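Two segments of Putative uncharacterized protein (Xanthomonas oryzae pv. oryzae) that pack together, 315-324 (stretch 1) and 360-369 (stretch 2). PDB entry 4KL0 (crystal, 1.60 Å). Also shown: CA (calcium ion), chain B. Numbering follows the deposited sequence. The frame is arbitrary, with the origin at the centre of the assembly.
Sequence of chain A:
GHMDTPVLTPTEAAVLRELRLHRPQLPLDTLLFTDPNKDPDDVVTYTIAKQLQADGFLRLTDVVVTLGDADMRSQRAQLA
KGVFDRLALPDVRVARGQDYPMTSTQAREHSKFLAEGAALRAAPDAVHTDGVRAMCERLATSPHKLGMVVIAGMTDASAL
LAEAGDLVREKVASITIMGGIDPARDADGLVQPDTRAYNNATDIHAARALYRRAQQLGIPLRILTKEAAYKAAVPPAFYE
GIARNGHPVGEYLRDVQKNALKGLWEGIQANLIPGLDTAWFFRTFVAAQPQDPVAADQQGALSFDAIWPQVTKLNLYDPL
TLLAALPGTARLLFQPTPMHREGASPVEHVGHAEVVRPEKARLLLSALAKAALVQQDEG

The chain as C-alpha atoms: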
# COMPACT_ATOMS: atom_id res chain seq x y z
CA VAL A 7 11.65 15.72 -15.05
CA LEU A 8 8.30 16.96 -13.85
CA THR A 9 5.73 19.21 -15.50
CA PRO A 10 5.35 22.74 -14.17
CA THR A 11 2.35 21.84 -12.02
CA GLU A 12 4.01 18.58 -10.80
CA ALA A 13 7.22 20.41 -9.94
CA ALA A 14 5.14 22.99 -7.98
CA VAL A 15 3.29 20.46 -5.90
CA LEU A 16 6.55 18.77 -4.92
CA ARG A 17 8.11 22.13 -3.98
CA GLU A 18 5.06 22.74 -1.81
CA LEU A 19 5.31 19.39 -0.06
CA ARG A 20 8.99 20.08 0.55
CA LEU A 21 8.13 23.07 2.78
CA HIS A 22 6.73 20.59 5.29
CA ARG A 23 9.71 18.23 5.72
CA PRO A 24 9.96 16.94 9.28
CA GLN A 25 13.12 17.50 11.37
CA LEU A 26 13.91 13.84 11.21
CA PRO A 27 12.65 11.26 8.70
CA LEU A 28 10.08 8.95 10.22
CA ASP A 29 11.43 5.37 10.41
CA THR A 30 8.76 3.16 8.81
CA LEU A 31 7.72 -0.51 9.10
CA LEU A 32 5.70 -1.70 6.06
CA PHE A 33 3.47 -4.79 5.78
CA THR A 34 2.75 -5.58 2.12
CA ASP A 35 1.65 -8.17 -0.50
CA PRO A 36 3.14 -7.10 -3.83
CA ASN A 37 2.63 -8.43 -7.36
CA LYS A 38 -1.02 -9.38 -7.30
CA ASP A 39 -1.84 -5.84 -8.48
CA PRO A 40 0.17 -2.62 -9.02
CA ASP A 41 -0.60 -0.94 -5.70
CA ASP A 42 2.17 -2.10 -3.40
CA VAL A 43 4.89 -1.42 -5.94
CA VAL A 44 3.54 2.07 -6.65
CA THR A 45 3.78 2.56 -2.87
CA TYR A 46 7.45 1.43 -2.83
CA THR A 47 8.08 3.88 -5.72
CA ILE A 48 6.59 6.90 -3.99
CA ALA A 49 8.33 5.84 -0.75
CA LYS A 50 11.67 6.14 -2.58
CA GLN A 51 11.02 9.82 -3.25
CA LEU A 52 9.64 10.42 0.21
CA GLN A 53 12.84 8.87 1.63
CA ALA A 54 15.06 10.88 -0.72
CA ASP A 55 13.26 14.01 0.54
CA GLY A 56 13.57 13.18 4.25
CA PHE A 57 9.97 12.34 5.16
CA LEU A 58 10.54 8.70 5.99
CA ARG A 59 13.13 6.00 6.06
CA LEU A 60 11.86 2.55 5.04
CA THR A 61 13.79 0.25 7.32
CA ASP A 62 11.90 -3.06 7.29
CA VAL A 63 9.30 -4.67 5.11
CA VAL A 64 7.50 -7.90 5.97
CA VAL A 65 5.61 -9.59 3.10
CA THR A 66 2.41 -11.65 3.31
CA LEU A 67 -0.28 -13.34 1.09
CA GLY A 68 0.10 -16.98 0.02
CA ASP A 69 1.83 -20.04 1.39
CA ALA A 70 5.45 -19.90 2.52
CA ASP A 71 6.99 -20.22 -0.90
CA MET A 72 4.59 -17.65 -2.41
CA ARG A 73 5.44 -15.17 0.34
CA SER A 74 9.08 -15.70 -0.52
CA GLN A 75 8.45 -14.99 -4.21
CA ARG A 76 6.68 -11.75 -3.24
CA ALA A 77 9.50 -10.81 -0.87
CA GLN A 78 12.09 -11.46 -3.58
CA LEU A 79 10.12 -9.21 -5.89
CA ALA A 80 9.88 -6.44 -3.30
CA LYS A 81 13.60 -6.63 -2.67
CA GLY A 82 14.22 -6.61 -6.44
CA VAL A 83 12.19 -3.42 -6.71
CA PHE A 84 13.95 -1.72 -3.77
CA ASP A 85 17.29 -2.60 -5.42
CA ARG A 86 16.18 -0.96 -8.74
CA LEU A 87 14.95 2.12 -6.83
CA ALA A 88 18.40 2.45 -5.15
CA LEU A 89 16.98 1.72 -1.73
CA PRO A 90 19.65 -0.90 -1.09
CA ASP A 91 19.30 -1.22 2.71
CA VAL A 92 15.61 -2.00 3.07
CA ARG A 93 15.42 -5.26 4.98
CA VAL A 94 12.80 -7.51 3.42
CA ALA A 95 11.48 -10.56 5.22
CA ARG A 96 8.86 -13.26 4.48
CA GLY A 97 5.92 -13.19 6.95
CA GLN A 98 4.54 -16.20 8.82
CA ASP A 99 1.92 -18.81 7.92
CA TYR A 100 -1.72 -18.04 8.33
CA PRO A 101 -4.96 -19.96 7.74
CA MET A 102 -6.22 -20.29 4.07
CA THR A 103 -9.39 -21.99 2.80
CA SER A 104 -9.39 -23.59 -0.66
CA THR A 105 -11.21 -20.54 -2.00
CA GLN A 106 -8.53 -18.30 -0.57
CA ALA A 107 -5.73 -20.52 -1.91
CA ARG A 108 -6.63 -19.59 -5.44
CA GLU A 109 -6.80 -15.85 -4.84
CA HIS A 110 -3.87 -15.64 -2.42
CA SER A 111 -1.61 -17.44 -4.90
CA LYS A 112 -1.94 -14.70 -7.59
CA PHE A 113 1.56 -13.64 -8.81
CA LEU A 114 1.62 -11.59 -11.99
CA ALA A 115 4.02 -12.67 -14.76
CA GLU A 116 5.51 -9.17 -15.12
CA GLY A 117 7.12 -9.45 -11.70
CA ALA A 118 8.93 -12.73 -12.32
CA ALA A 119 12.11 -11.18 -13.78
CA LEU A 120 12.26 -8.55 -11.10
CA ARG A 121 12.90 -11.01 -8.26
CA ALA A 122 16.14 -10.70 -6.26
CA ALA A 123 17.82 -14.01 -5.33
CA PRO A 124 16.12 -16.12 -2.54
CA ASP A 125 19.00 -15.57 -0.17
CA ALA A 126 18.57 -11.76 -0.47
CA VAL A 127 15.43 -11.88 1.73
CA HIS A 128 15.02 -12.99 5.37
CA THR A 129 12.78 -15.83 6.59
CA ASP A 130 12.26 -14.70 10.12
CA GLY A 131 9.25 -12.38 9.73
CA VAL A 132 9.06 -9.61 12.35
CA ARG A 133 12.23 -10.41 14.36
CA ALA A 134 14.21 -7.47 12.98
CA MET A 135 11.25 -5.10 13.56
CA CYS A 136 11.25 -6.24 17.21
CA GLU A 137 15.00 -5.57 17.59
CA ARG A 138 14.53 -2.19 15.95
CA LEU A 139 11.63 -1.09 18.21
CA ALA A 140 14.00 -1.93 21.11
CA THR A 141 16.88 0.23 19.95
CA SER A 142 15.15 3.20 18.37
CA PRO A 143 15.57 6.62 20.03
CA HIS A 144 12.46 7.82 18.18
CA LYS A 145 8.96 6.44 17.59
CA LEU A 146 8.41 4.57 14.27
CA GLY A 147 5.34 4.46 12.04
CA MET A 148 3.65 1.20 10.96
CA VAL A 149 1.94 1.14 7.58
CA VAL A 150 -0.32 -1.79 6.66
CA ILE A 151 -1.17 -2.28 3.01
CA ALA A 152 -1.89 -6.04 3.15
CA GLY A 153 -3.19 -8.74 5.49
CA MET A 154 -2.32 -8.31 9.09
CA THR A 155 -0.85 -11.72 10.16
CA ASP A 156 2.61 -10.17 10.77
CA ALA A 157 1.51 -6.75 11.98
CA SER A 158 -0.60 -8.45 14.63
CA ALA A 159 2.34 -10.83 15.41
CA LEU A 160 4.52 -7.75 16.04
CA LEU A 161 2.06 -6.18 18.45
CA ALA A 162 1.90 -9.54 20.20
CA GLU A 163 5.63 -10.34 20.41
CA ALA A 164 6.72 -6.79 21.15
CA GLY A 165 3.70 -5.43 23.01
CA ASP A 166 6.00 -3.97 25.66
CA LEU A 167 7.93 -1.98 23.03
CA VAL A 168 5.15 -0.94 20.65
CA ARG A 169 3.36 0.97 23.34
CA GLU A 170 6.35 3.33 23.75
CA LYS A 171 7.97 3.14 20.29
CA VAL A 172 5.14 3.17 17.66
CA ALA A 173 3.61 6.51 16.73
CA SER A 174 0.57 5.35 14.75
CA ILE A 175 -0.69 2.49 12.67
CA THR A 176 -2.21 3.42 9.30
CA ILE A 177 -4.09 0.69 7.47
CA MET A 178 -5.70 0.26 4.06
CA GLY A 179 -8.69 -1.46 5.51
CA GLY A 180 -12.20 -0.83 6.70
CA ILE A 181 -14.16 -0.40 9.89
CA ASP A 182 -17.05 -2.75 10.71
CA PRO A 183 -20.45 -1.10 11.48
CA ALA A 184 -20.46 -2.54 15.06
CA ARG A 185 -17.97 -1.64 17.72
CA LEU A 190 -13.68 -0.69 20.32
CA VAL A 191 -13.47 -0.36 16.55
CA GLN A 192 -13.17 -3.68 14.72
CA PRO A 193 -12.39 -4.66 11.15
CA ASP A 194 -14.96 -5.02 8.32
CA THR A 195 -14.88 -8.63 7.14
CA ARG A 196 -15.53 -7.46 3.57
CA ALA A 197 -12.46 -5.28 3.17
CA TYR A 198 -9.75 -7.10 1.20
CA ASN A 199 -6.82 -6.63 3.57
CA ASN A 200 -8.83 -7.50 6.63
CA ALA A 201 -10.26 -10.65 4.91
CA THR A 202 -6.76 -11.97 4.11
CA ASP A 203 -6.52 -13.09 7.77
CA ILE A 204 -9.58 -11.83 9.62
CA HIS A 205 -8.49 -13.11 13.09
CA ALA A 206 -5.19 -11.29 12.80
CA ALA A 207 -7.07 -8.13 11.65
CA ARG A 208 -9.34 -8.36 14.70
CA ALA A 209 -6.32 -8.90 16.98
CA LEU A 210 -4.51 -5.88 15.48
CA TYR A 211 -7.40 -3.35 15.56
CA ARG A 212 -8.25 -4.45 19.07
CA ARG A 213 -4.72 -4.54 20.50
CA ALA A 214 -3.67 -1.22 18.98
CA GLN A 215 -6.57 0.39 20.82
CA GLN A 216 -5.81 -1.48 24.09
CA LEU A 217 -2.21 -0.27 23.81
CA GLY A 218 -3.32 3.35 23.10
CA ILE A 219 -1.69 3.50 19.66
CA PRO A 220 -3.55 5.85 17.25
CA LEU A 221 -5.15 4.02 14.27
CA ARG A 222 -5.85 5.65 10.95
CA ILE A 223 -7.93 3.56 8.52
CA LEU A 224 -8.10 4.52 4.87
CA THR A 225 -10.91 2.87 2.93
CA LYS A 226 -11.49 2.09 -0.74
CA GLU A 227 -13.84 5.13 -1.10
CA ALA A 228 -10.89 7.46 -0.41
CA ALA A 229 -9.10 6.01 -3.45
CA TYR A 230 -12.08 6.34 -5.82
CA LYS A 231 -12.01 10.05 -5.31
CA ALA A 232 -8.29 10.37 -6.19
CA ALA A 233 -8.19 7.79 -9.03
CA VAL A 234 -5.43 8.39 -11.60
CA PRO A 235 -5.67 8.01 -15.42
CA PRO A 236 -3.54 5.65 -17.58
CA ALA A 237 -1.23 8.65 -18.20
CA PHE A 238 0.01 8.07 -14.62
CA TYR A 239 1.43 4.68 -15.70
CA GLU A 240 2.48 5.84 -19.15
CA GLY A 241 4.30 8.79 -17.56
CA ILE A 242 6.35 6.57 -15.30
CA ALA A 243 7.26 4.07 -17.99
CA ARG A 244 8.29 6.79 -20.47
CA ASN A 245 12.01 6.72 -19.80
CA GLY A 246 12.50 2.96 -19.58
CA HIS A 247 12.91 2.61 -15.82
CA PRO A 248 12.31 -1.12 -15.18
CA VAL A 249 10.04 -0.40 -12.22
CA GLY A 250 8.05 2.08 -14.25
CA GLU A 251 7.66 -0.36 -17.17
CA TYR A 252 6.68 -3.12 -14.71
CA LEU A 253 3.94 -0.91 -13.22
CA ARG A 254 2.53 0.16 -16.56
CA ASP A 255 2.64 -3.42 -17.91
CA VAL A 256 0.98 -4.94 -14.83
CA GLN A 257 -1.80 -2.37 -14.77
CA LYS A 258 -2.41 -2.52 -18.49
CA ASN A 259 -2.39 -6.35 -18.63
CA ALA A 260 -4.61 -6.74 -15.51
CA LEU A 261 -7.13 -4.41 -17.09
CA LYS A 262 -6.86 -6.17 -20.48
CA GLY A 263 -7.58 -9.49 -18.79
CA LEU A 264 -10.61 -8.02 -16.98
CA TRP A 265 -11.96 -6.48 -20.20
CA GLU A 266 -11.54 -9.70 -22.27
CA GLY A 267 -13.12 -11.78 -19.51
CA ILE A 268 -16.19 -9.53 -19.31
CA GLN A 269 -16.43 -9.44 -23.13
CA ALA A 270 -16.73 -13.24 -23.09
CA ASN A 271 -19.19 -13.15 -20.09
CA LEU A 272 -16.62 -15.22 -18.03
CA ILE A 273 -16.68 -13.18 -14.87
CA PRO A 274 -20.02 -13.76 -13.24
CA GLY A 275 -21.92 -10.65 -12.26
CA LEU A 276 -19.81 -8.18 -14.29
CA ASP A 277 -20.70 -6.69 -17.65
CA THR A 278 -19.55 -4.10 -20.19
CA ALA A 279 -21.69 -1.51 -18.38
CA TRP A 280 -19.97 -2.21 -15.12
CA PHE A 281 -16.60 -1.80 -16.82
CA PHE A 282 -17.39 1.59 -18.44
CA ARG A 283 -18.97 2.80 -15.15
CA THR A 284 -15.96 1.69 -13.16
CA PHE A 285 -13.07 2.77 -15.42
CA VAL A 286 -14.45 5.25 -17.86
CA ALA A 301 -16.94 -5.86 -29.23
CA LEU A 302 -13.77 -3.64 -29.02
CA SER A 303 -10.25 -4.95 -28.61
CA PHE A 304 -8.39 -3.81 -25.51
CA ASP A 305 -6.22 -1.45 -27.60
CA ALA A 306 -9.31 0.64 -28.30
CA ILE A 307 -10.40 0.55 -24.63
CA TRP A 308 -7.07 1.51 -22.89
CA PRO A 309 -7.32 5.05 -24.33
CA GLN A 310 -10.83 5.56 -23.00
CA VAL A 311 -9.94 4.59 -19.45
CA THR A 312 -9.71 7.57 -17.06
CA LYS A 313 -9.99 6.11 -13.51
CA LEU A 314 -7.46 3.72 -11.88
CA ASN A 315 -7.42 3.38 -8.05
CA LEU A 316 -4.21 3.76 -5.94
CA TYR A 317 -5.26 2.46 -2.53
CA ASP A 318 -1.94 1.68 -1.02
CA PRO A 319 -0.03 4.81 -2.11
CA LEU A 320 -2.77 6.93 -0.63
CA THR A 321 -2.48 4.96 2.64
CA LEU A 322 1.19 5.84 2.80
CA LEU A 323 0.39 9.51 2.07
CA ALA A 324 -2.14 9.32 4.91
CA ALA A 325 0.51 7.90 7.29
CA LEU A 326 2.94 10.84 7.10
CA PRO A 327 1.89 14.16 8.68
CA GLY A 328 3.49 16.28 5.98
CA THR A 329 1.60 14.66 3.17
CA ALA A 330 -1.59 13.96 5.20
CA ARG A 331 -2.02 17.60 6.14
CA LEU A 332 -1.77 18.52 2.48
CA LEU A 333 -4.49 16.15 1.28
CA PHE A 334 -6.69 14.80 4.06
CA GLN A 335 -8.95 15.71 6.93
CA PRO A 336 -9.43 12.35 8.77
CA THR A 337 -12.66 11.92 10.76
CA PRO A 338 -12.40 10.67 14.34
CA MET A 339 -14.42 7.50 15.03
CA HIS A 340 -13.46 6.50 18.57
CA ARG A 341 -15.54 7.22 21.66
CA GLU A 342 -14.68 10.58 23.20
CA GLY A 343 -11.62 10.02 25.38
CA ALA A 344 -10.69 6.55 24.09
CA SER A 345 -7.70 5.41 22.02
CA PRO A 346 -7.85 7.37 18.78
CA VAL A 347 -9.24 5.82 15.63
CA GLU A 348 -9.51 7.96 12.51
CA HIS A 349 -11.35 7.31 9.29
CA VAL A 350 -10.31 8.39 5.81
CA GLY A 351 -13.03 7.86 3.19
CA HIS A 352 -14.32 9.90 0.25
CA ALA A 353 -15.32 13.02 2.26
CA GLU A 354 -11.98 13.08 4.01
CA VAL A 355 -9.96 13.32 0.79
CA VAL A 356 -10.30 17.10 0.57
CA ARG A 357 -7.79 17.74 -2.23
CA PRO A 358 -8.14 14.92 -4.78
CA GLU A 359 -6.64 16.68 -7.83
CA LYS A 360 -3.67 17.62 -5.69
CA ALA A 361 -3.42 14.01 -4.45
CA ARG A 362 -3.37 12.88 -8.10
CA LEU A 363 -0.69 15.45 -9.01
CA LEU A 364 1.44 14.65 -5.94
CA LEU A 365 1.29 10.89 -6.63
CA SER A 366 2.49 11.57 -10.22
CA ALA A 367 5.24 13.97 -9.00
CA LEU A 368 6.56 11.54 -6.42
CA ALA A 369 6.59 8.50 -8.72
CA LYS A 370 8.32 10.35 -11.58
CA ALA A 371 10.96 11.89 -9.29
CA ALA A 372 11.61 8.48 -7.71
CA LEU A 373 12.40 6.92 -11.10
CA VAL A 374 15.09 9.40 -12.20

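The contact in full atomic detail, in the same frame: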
# COMPACT_ATOMS: atom_id res chain seq x y z
N ASN A 315 -7.61 3.11 -9.49
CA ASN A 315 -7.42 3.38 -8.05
C ASN A 315 -6.01 3.09 -7.50
O ASN A 315 -5.38 2.08 -7.91
CB ASN A 315 -8.45 2.57 -7.28
CG ASN A 315 -9.86 2.98 -7.63
OD1 ASN A 315 -10.13 4.16 -7.92
ND2 ASN A 315 -10.78 2.02 -7.59
N LEU A 316 -5.51 3.98 -6.64
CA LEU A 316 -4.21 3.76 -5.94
C LEU A 316 -4.41 3.67 -4.41
O LEU A 316 -4.09 4.59 -3.63
CB LEU A 316 -3.19 4.88 -6.27
CG LEU A 316 -2.69 4.86 -7.72
CD1 LEU A 316 -1.74 6.07 -8.07
CD2 LEU A 316 -2.08 3.46 -8.05
N TYR A 317 -4.88 2.53 -3.92
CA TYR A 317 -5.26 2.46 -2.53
C TYR A 317 -4.07 2.53 -1.61
O TYR A 317 -4.05 3.26 -0.64
CB TYR A 317 -5.96 1.11 -2.24
CG TYR A 317 -7.09 0.78 -3.19
CD1 TYR A 317 -8.35 1.30 -2.99
CD2 TYR A 317 -6.88 -0.08 -4.27
CE1 TYR A 317 -9.41 1.00 -3.86
CE2 TYR A 317 -7.91 -0.39 -5.15
CZ TYR A 317 -9.16 0.15 -4.93
OH TYR A 317 -10.20 -0.17 -5.80
N ASP A 318 -3.06 1.76 -1.93
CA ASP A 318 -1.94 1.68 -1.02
C ASP A 318 -1.05 2.95 -1.01
O ASP A 318 -0.58 3.36 0.07
CB ASP A 318 -1.11 0.43 -1.34
CG ASP A 318 -1.85 -0.85 -1.03
OD1 ASP A 318 -2.90 -0.83 -0.37
OD2 ASP A 318 -1.37 -1.95 -1.39
N PRO A 319 -0.81 3.57 -2.16
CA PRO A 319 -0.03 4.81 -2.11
C PRO A 319 -0.75 5.86 -1.31
O PRO A 319 -0.08 6.59 -0.57
CB PRO A 319 -0.01 5.23 -3.57
CG PRO A 319 0.04 3.95 -4.30
CD PRO A 319 -0.93 3.05 -3.54
N LEU A 320 -2.07 5.95 -1.43
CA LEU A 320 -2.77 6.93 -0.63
C LEU A 320 -2.66 6.62 0.86
O LEU A 320 -2.65 7.54 1.68
CB LEU A 320 -4.25 6.98 -1.03
CG LEU A 320 -4.43 7.67 -2.38
CD1 LEU A 320 -5.88 7.38 -2.92
CD2 LEU A 320 -4.26 9.19 -2.24
N THR A 321 -2.63 5.35 1.22
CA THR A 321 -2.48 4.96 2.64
C THR A 321 -1.16 5.48 3.20
O THR A 321 -1.11 6.02 4.29
CB THR A 321 -2.59 3.43 2.77
OG1 THR A 321 -3.88 3.05 2.26
CG2 THR A 321 -2.49 2.97 4.20
N LEU A 322 -0.10 5.30 2.41
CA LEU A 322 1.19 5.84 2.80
C LEU A 322 1.15 7.38 2.93
O LEU A 322 1.68 7.91 3.96
CB LEU A 322 2.28 5.37 1.82
CG LEU A 322 3.66 5.99 2.17
CD1 LEU A 322 4.10 5.48 3.53
CD2 LEU A 322 4.69 5.60 1.14
N LEU A 323 0.52 8.05 1.99
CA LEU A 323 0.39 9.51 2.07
C LEU A 323 -0.38 9.87 3.34
O LEU A 323 -0.07 10.86 4.02
CB LEU A 323 -0.25 10.09 0.82
CG LEU A 323 0.57 9.93 -0.48
CD1 LEU A 323 -0.10 10.70 -1.62
CD2 LEU A 323 2.00 10.48 -0.32
N ALA A 324 -1.37 9.05 3.68
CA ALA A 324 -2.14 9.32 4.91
C ALA A 324 -1.37 9.08 6.20
O ALA A 324 -1.79 9.59 7.27
CB ALA A 324 -3.49 8.50 4.87
N LYS A 360 -5.01 17.49 -6.22
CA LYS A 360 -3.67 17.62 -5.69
C LYS A 360 -3.07 16.25 -5.30
O LYS A 360 -1.89 16.02 -5.50
CB LYS A 360 -3.63 18.58 -4.50
CG LYS A 360 -2.22 18.76 -3.90
CD LYS A 360 -1.93 20.17 -3.55
CE LYS A 360 -2.56 20.61 -2.27
NZ LYS A 360 -2.30 22.08 -2.11
N ALA A 361 -3.88 15.38 -4.72
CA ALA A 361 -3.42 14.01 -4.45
C ALA A 361 -2.97 13.32 -5.74
O ALA A 361 -1.91 12.65 -5.78
CB ALA A 361 -4.52 13.20 -3.73
N ARG A 362 -3.77 13.44 -6.80
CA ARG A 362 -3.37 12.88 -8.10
C ARG A 362 -2.03 13.44 -8.60
O ARG A 362 -1.16 12.69 -9.05
CB ARG A 362 -4.43 13.19 -9.17
CG ARG A 362 -5.74 12.43 -9.05
CD ARG A 362 -6.61 12.70 -10.32
NE ARG A 362 -7.97 12.21 -10.10
CZ ARG A 362 -8.99 12.95 -9.68
NH1 ARG A 362 -8.82 14.26 -9.45
NH2 ARG A 362 -10.19 12.39 -9.51
N LEU A 363 -1.87 14.77 -8.50
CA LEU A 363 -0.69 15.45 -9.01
C LEU A 363 0.55 15.11 -8.16
O LEU A 363 1.63 14.82 -8.66
CB LEU A 363 -0.96 16.97 -9.00
CG LEU A 363 -0.23 17.86 -9.96
CD1 LEU A 363 -0.49 17.42 -11.39
CD2 LEU A 363 -0.75 19.27 -9.73
N LEU A 364 0.36 15.08 -6.85
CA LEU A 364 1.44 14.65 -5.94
C LEU A 364 1.88 13.19 -6.13
O LEU A 364 3.10 12.89 -6.15
CB LEU A 364 1.06 14.91 -4.49
CG LEU A 364 2.19 14.59 -3.52
CD1 LEU A 364 3.39 15.52 -3.77
CD2 LEU A 364 1.67 14.72 -2.12
N LEU A 365 0.92 12.28 -6.30
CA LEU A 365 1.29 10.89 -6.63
C LEU A 365 2.12 10.85 -7.91
O LEU A 365 3.17 10.20 -7.93
CB LEU A 365 0.05 9.99 -6.79
CG LEU A 365 -0.65 9.69 -5.46
CD1 LEU A 365 -2.07 9.15 -5.74
CD2 LEU A 365 0.09 8.70 -4.53
N SER A 366 1.71 11.56 -8.97
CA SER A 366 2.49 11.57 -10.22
C SER A 366 3.89 12.19 -10.00
O SER A 366 4.90 11.64 -10.46
CB SER A 366 1.71 12.27 -11.35
OG SER A 366 2.50 12.31 -12.56
N ALA A 367 3.94 13.33 -9.30
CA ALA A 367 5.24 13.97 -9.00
C ALA A 367 6.20 13.05 -8.25
O ALA A 367 7.37 12.91 -8.65
CB ALA A 367 5.04 15.28 -8.25
N LEU A 368 5.70 12.40 -7.19
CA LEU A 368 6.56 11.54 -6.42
C LEU A 368 7.05 10.34 -7.24
O LEU A 368 8.22 10.00 -7.17
CB LEU A 368 5.83 11.09 -5.16
CG LEU A 368 5.46 12.17 -4.11
CD1 LEU A 368 4.44 11.58 -3.15
CD2 LEU A 368 6.69 12.64 -3.32
N ALA A 369 6.15 9.68 -7.99
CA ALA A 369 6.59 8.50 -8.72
C ALA A 369 7.60 8.87 -9.82
O ALA A 369 8.64 8.20 -9.99
CB ALA A 369 5.45 7.80 -9.29
CA CA B . -1.62 -4.29 -1.03
O HOH W 1 -3.95 -3.13 -0.35
O HOH W 2 -3.03 -4.18 -3.07
O HOH W 3 -3.49 -6.03 -0.59

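Leu365 forms the centre of the contact, meeting four residues of the other stretch and giving up 95 Å² to it, the largest share of any residue here. Its m,t rotamer (chi1 -71°, chi2 164°) spreads two methyls over the first helix and its N-cap residue Leu316: CD1 of Leu365 lies 3.9 Å from CD1 of Leu316 and 4.1 Å from CD2 of Leu320, while CD2 of Leu365 lies 3.6 Å from CB of Pro319 and 3.5 Å from CD1 of Leu323. Leu323, covered over 69 Å², is the main counterpart; it too is m,t and points toward the second helix, where its CD2 also reaches CD1 of Leu368 at 3.9 Å and its CD1 approaches CD2 of Leu364 more loosely, at 4.4 Å. Leu320 leaves its backbone sideways, but its end bends nearer, bringing CD2 to 4.3 Å from CB of Ala361; the short alanine side chain takes up little room where the two backbones come within 8.1 Å, CA of Leu320 to CA of Ala361. The helix axes cross nearly at right angles (95°) and approach to 11.4 Å, so the contact is compact, burying 287 Å² in all. No hydrogen bond joins the stretches; apolar packing alone links them directly. On the second helix, Ala361, Leu364, Leu365 and Leu368 follow an i, i+3, i+4, i+7 pattern that lines one face, whereas Arg362 and Ser366 point away and find polar partners elsewhere. Pro319 fits the first turn of its helix, where its lack of an amide hydrogen costs no helical bond. Beyond the apolar patch, OG1 of Thr321 donates to O of Tyr317 (2.9 Å), and ND2 of Asn315 to OH of Tyr317 (2.9 Å). Asp318 binds the calcium ion through OD2 (2.4 Å from CA), and its OD1 accepts a hydrogen bond from O of water 1 (2.5 Å), itself a calcium ligand.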